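Nitrite oxidoreductase subunit C (Kuenenia stuttgartiensis, PDB 7B04) binds a heme b and calcium ions and probably passes electrons as a heme-binding subunit of the nitrite oxidoreductase complex. Local coordinates at residues E129-G141 with K160-E172. Numbering follows the deposited sequence.
With CA (calcium ion), chain B; HEM (protoporphyrin IX containing Fe), chain D.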
loop_
_atom_site.group_PDB
_atom_site.type_symbol
_atom_site.label_atom_id
_atom_site.label_comp_id
_atom_site.label_asym_id
_atom_site.label_seq_id
_atom_site.Cartn_x
_atom_site.Cartn_y
_atom_site.Cartn_z
ATOM N N GLU C 129 16.574 -26.733 8.644
ATOM C CA GLU C 129 17.308 -27.440 9.684
ATOM C C GLU C 129 16.477 -28.571 10.276
ATOM O O GLU C 129 15.268 -28.430 10.498
ATOM C CB GLU C 129 17.727 -26.463 10.785
ATOM C CG GLU C 129 18.685 -25.421 10.262
ATOM C CD GLU C 129 19.270 -24.568 11.368
ATOM O OE1 GLU C 129 18.684 -24.532 12.466
ATOM O OE2 GLU C 129 20.308 -23.927 11.134
ATOM N N PHE C 130 17.150 -29.669 10.597
ATOM C CA PHE C 130 16.522 -30.857 11.144
ATOM C C PHE C 130 17.298 -31.307 12.373
ATOM O O PHE C 130 18.428 -30.871 12.621
ATOM C CB PHE C 130 16.465 -31.990 10.107
ATOM C CG PHE C 130 15.727 -31.624 8.856
ATOM C CD1 PHE C 130 14.389 -31.932 8.701
ATOM C CD2 PHE C 130 16.373 -30.959 7.828
ATOM C CE1 PHE C 130 13.712 -31.590 7.531
ATOM C CE2 PHE C 130 15.697 -30.619 6.665
ATOM C CZ PHE C 130 14.372 -30.939 6.516
ATOM N N ARG C 131 16.708 -32.234 13.114
ATOM C CA ARG C 131 17.263 -32.632 14.396
ATOM C C ARG C 131 17.986 -33.961 14.251
ATOM O O ARG C 131 17.606 -34.817 13.443
ATOM C CB ARG C 131 16.172 -32.776 15.456
ATOM C CG ARG C 131 15.133 -33.817 15.033
ATOM C CD ARG C 131 14.229 -34.218 16.184
ATOM N NE ARG C 131 13.184 -33.231 16.399
ATOM C CZ ARG C 131 12.007 -33.275 15.785
ATOM N NH1 ARG C 131 11.734 -34.248 14.915
ATOM N NH2 ARG C 131 11.105 -32.336 16.027
ATOM N N ASP C 132 19.014 -34.143 15.075
ATOM C CA ASP C 132 19.587 -35.472 15.254
ATOM C C ASP C 132 18.700 -36.282 16.181
ATOM O O ASP C 132 18.194 -35.768 17.177
ATOM C CB ASP C 132 20.993 -35.407 15.818
ATOM C CG ASP C 132 22.008 -35.009 14.779
ATOM O OD1 ASP C 132 22.561 -33.906 14.904
ATOM O OD2 ASP C 132 22.233 -35.786 13.828
ATOM N N GLY C 133 18.493 -37.545 15.836
ATOM C CA GLY C 133 17.612 -38.388 16.617
ATOM C C GLY C 133 18.048 -39.838 16.604
ATOM O O GLY C 133 18.837 -40.275 15.756
ATOM N N ALA C 134 17.544 -40.575 17.589
ATOM C CA ALA C 134 17.751 -42.010 17.686
ATOM C C ALA C 134 16.479 -42.651 18.214
ATOM O O ALA C 134 15.706 -42.024 18.946
ATOM C CB ALA C 134 18.929 -42.346 18.597
ATOM N N ALA C 135 16.257 -43.905 17.831
ATOM C CA ALA C 135 15.036 -44.578 18.242
ATOM C C ALA C 135 15.259 -46.074 18.384
ATOM O O ALA C 135 16.045 -46.680 17.649
ATOM C CB ALA C 135 13.890 -44.325 17.259
ATOM N N LEU C 136 14.548 -46.657 19.343
ATOM C CA LEU C 136 14.489 -48.094 19.542
ATOM C C LEU C 136 13.042 -48.541 19.421
ATOM O O LEU C 136 12.116 -47.779 19.712
ATOM C CB LEU C 136 15.045 -48.495 20.909
ATOM C CG LEU C 136 16.503 -48.129 21.175
ATOM C CD1 LEU C 136 16.854 -48.379 22.632
ATOM C CD2 LEU C 136 17.427 -48.909 20.253
ATOM N N MET C 137 12.846 -49.777 18.976
ATOM C CA MET C 137 11.503 -50.289 18.772
ATOM C C MET C 137 11.447 -51.733 19.232
ATOM O O MET C 137 12.417 -52.485 19.111
ATOM C CB MET C 137 11.029 -50.151 17.322
ATOM C CG MET C 137 11.555 -51.146 16.328
ATOM S SD MET C 137 10.754 -50.809 14.749
ATOM C CE MET C 137 11.099 -52.316 13.865
ATOM N N PHE C 138 10.300 -52.102 19.783
ATOM C CA PHE C 138 10.099 -53.411 20.361
ATOM C C PHE C 138 8.771 -53.971 19.885
ATOM O O PHE C 138 7.793 -53.224 19.752
ATOM C CB PHE C 138 10.077 -53.333 21.894
ATOM C CG PHE C 138 11.324 -52.773 22.493
ATOM C CD1 PHE C 138 12.354 -53.610 22.881
ATOM C CD2 PHE C 138 11.472 -51.407 22.669
ATOM C CE1 PHE C 138 13.507 -53.097 23.436
ATOM C CE2 PHE C 138 12.623 -50.887 23.221
ATOM C CZ PHE C 138 13.643 -51.734 23.606
ATOM N N PRO C 139 8.694 -55.269 19.615
ATOM C CA PRO C 139 7.389 -55.848 19.313
ATOM C C PRO C 139 6.580 -55.860 20.592
ATOM O O PRO C 139 7.100 -56.156 21.671
ATOM C CB PRO C 139 7.726 -57.268 18.849
ATOM C CG PRO C 139 9.207 -57.248 18.547
ATOM C CD PRO C 139 9.770 -56.268 19.522
ATOM N N LEU C 140 5.303 -55.525 20.476
ATOM C CA LEU C 140 4.440 -55.506 21.641
ATOM C C LEU C 140 3.808 -56.884 21.795
ATOM O O LEU C 140 3.205 -57.408 20.852
ATOM C CB LEU C 140 3.413 -54.380 21.519
ATOM C CG LEU C 140 2.068 -54.369 22.235
ATOM C CD1 LEU C 140 2.283 -54.216 23.722
ATOM C CD2 LEU C 140 1.282 -53.183 21.711
ATOM N N GLY C 141 3.899 -57.433 23.006
ATOM C CA GLY C 141 3.570 -58.820 23.287
ATOM C C GLY C 141 4.753 -59.753 23.054
ATOM O O GLY C 141 5.848 -59.352 22.650
ATOM N N LYS C 160 0.053 -56.241 13.515
ATOM C CA LYS C 160 1.258 -56.655 14.235
ATOM C C LYS C 160 1.903 -55.395 14.794
ATOM O O LYS C 160 2.913 -54.906 14.277
ATOM C CB LYS C 160 2.208 -57.425 13.314
ATOM C CG LYS C 160 1.677 -58.787 12.875
ATOM C CD LYS C 160 2.672 -59.523 11.992
ATOM C CE LYS C 160 2.196 -60.933 11.674
ATOM N NZ LYS C 160 0.984 -60.939 10.806
ATOM N N PRO C 161 1.329 -54.833 15.858
ATOM C CA PRO C 161 1.777 -53.525 16.353
ATOM C C PRO C 161 3.142 -53.591 17.021
ATOM O O PRO C 161 3.651 -54.654 17.379
ATOM C CB PRO C 161 0.688 -53.138 17.356
ATOM C CG PRO C 161 0.168 -54.445 17.846
ATOM C CD PRO C 161 0.244 -55.393 16.680
ATOM N N VAL C 162 3.732 -52.403 17.192
ATOM C CA VAL C 162 5.083 -52.240 17.712
ATOM C C VAL C 162 5.131 -50.983 18.576
ATOM O O VAL C 162 4.374 -50.031 18.364
ATOM C CB VAL C 162 6.110 -52.169 16.547
ATOM C CG1 VAL C 162 7.453 -51.600 16.986
ATOM C CG2 VAL C 162 6.309 -53.541 15.926
ATOM N N ASN C 163 6.024 -50.990 19.565
ATOM C CA ASN C 163 6.271 -49.847 20.435
ATOM C C ASN C 163 7.551 -49.151 19.987
ATOM O O ASN C 163 8.544 -49.809 19.667
ATOM C CB ASN C 163 6.396 -50.284 21.897
ATOM C CG ASN C 163 6.116 -49.155 22.880
ATOM O OD1 ASN C 163 5.994 -49.387 24.083
ATOM N ND2 ASN C 163 6.010 -47.933 22.375
ATOM N N LEU C 164 7.523 -47.820 19.969
ATOM C CA LEU C 164 8.646 -47.014 19.515
ATOM C C LEU C 164 9.065 -46.040 20.608
ATOM O O LEU C 164 8.218 -45.471 21.304
ATOM C CB LEU C 164 8.275 -46.213 18.255
ATOM C CG LEU C 164 8.189 -46.792 16.838
ATOM C CD1 LEU C 164 9.553 -47.207 16.330
ATOM C CD2 LEU C 164 7.195 -47.943 16.745
ATOM N N TRP C 165 10.377 -45.866 20.767
ATOM C CA TRP C 165 10.951 -44.866 21.663
ATOM C C TRP C 165 11.804 -43.933 20.814
ATOM O O TRP C 165 12.888 -44.322 20.373
ATOM C CB TRP C 165 11.803 -45.508 22.755
ATOM C CG TRP C 165 11.086 -46.454 23.656
ATOM C CD1 TRP C 165 9.740 -46.654 23.744
ATOM C CD2 TRP C 165 11.687 -47.336 24.610
ATOM N NE1 TRP C 165 9.466 -47.609 24.695
ATOM C CE2 TRP C 165 10.645 -48.042 25.241
ATOM C CE3 TRP C 165 13.007 -47.597 24.993
ATOM C CZ2 TRP C 165 10.881 -48.993 26.233
ATOM C CZ3 TRP C 165 13.238 -48.539 25.976
ATOM C CH2 TRP C 165 12.182 -49.226 26.585
ATOM N N HIS C 166 11.339 -42.707 20.596
ATOM C CA HIS C 166 12.033 -41.767 19.719
ATOM C C HIS C 166 12.711 -40.693 20.559
ATOM O O HIS C 166 12.036 -39.859 21.172
ATOM C CB HIS C 166 11.077 -41.137 18.710
ATOM C CG HIS C 166 11.768 -40.333 17.654
ATOM N ND1 HIS C 166 11.098 -39.468 16.816
ATOM C CD2 HIS C 166 13.073 -40.263 17.302
ATOM C CE1 HIS C 166 11.961 -38.900 15.992
ATOM N NE2 HIS C 166 13.167 -39.365 16.266
ATOM N N TRP C 167 14.042 -40.705 20.577
ATOM C CA TRP C 167 14.807 -39.646 21.214
ATOM C C TRP C 167 15.010 -38.498 20.235
ATOM O O TRP C 167 15.334 -38.714 19.063
ATOM C CB TRP C 167 16.165 -40.156 21.697
ATOM C CG TRP C 167 17.054 -39.048 22.169
ATOM C CD1 TRP C 167 16.979 -38.387 23.361
ATOM C CD2 TRP C 167 18.136 -38.447 21.446
ATOM N NE1 TRP C 167 17.954 -37.422 23.430
ATOM C CE2 TRP C 167 18.676 -37.437 22.265
ATOM C CE3 TRP C 167 18.703 -38.668 20.188
ATOM C CZ2 TRP C 167 19.756 -36.652 21.868
ATOM C CZ3 TRP C 167 19.776 -37.888 19.797
ATOM C CH2 TRP C 167 20.291 -36.892 20.634
ATOM N N LYS C 168 14.825 -37.275 20.722
ATOM C CA LYS C 168 14.973 -36.076 19.910
ATOM C C LYS C 168 15.973 -35.137 20.570
ATOM O O LYS C 168 15.833 -34.805 21.752
ATOM C CB LYS C 168 13.624 -35.379 19.715
ATOM C CG LYS C 168 12.608 -36.215 18.954
ATOM C CD LYS C 168 11.305 -35.464 18.754
ATOM C CE LYS C 168 10.304 -36.294 17.969
ATOM N NZ LYS C 168 9.834 -37.477 18.744
ATOM N N ALA C 169 16.978 -34.711 19.801
ATOM C CA ALA C 169 18.007 -33.832 20.346
ATOM C C ALA C 169 17.441 -32.461 20.692
ATOM O O ALA C 169 17.845 -31.852 21.688
ATOM C CB ALA C 169 19.166 -33.698 19.360
ATOM N N ASP C 170 16.513 -31.952 19.875
ATOM C CA ASP C 170 15.921 -30.651 20.163
ATOM C C ASP C 170 15.111 -30.677 21.452
ATOM O O ASP C 170 15.041 -29.667 22.161
ATOM C CB ASP C 170 15.054 -30.190 18.990
ATOM C CG ASP C 170 13.962 -31.182 18.640
ATOM O OD1 ASP C 170 13.927 -32.275 19.242
ATOM O OD2 ASP C 170 13.136 -30.866 17.758
ATOM N N TRP C 171 14.491 -31.815 21.772
ATOM C CA TRP C 171 13.765 -31.932 23.031
ATOM C C TRP C 171 14.701 -31.806 24.226
ATOM O O TRP C 171 14.295 -31.306 25.282
ATOM C CB TRP C 171 12.992 -33.250 23.081
ATOM C CG TRP C 171 11.767 -33.243 22.215
ATOM C CD1 TRP C 171 11.469 -32.352 21.225
ATOM C CD2 TRP C 171 10.667 -34.160 22.273
ATOM N NE1 TRP C 171 10.258 -32.663 20.657
ATOM C CE2 TRP C 171 9.743 -33.767 21.283
ATOM C CE3 TRP C 171 10.375 -35.275 23.062
ATOM C CZ2 TRP C 171 8.551 -34.450 21.062
ATOM C CZ3 TRP C 171 9.189 -35.953 22.841
ATOM C CH2 TRP C 171 8.292 -35.538 21.849
ATOM N N GLU C 172 15.950 -32.254 24.083
ATOM C CA GLU C 172 16.932 -32.033 25.141
ATOM C C GLU C 172 17.176 -30.545 25.345
ATOM O O GLU C 172 17.237 -30.067 26.484
ATOM C CB GLU C 172 18.244 -32.740 24.797
ATOM C CG GLU C 172 18.206 -34.259 24.864
ATOM C CD GLU C 172 18.267 -34.790 26.282
ATOM O OE1 GLU C 172 18.737 -34.058 27.178
ATOM O OE2 GLU C 172 17.863 -35.950 26.495
HETATM CA CA CA B . 24.320 -34.289 13.495
HETATM C CHA HEM D . 9.225 -42.722 10.632
HETATM C CHB HEM D . 9.847 -45.870 6.965
HETATM C CHC HEM D . 12.376 -48.676 10.023
HETATM C CHD HEM D . 11.608 -45.606 13.753
HETATM C C1A HEM D . 9.093 -43.363 9.413
HETATM C C2A HEM D . 8.174 -42.998 8.355
HETATM C C3A HEM D . 8.347 -43.856 7.336
HETATM C C4A HEM D . 9.368 -44.813 7.715
HETATM C CMA HEM D . 7.598 -43.859 5.984
HETATM C CAA HEM D . 7.211 -41.791 8.425
HETATM C CBA HEM D . 5.757 -42.244 8.411
HETATM C CGA HEM D . 5.287 -42.449 9.822
HETATM O O1A HEM D . 4.490 -43.392 10.058
HETATM O O2A HEM D . 5.728 -41.673 10.709
HETATM C C1B HEM D . 10.647 -46.888 7.447
HETATM C C2B HEM D . 11.273 -47.943 6.675
HETATM C C3B HEM D . 11.971 -48.728 7.523
HETATM C C4B HEM D . 11.817 -48.178 8.859
HETATM C CMB HEM D . 11.096 -48.080 5.147
HETATM C CAB HEM D . 12.835 -49.984 7.237
HETATM C CBB HEM D . 13.196 -50.401 6.017
HETATM C C1C HEM D . 12.436 -48.065 11.264
HETATM C C2C HEM D . 13.236 -48.513 12.391
HETATM C C3C HEM D . 13.036 -47.673 13.411
HETATM C C4C HEM D . 12.085 -46.660 12.988
HETATM C CMC HEM D . 14.174 -49.741 12.400
HETATM C CAC HEM D . 13.692 -47.771 14.807
HETATM C CBC HEM D . 12.961 -47.746 15.924
HETATM C C1D HEM D . 10.975 -44.505 13.203
HETATM C C2D HEM D . 10.791 -43.204 13.824
HETATM C C3D HEM D . 10.142 -42.418 12.967
HETATM C C4D HEM D . 9.878 -43.180 11.760
HETATM C CMD HEM D . 11.256 -42.781 15.234
HETATM C CAD HEM D . 9.741 -40.950 13.233
HETATM C CBD HEM D . 10.740 -39.994 12.594
HETATM C CGD HEM D . 10.458 -38.586 13.055
HETATM O O1D HEM D . 11.247 -37.672 12.708
HETATM O O2D HEM D . 9.452 -38.372 13.778
HETATM N NA HEM D . 9.792 -44.474 8.984
HETATM N NB HEM D . 11.003 -47.067 8.766
HETATM N NC HEM D . 11.739 -46.930 11.663
HETATM N ND HEM D . 10.405 -44.451 11.935
HETATM FE FE HEM D . 10.496 -45.807 10.249
#
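R131 reaches across to D170 side-on, NE (2.7 Å) and NH2 (3.0 Å) both bonding the single oxygen OD2 in a salt bridge. Both bonds lie close to the guanidinium plane, which is turned 59° from the carboxylate; NE meets OD2 from above the carboxylate plane, while NH2 uses the syn lone pair of OD2. The bend at chi3 (80°) lays the guanidinium flat against K168, whose CD sits over its centre, while K168 NZ goes on to a salt bridge with E234. Were R131 an alanine, D170 would probably lose this charge partner and K168 the flat group that covers one side of its chain.

Backbone hydrogen bonds link A134 with W167, L136 with W165 and F138 with N163, each in both directions, and A169 N adds one to D132 O (3.1 Å).

Among the rings, F138 points its edge, CE2 leading, at the face of W165 (F138 CE2 to W165 CZ3 3.7 Å).

Facing the heme, M137 CB and L164 CD1 meet at 3.4 Å beside HEM CBC, and H166 lays one ring face on HEM CMD. D132 chelates calcium through both oxygens. Together, the antiparallel pair 133-139/162-168 forms one wall of the heme pocket in this ethylbenzene dehydrogenase-type, DOMON-like beta domain.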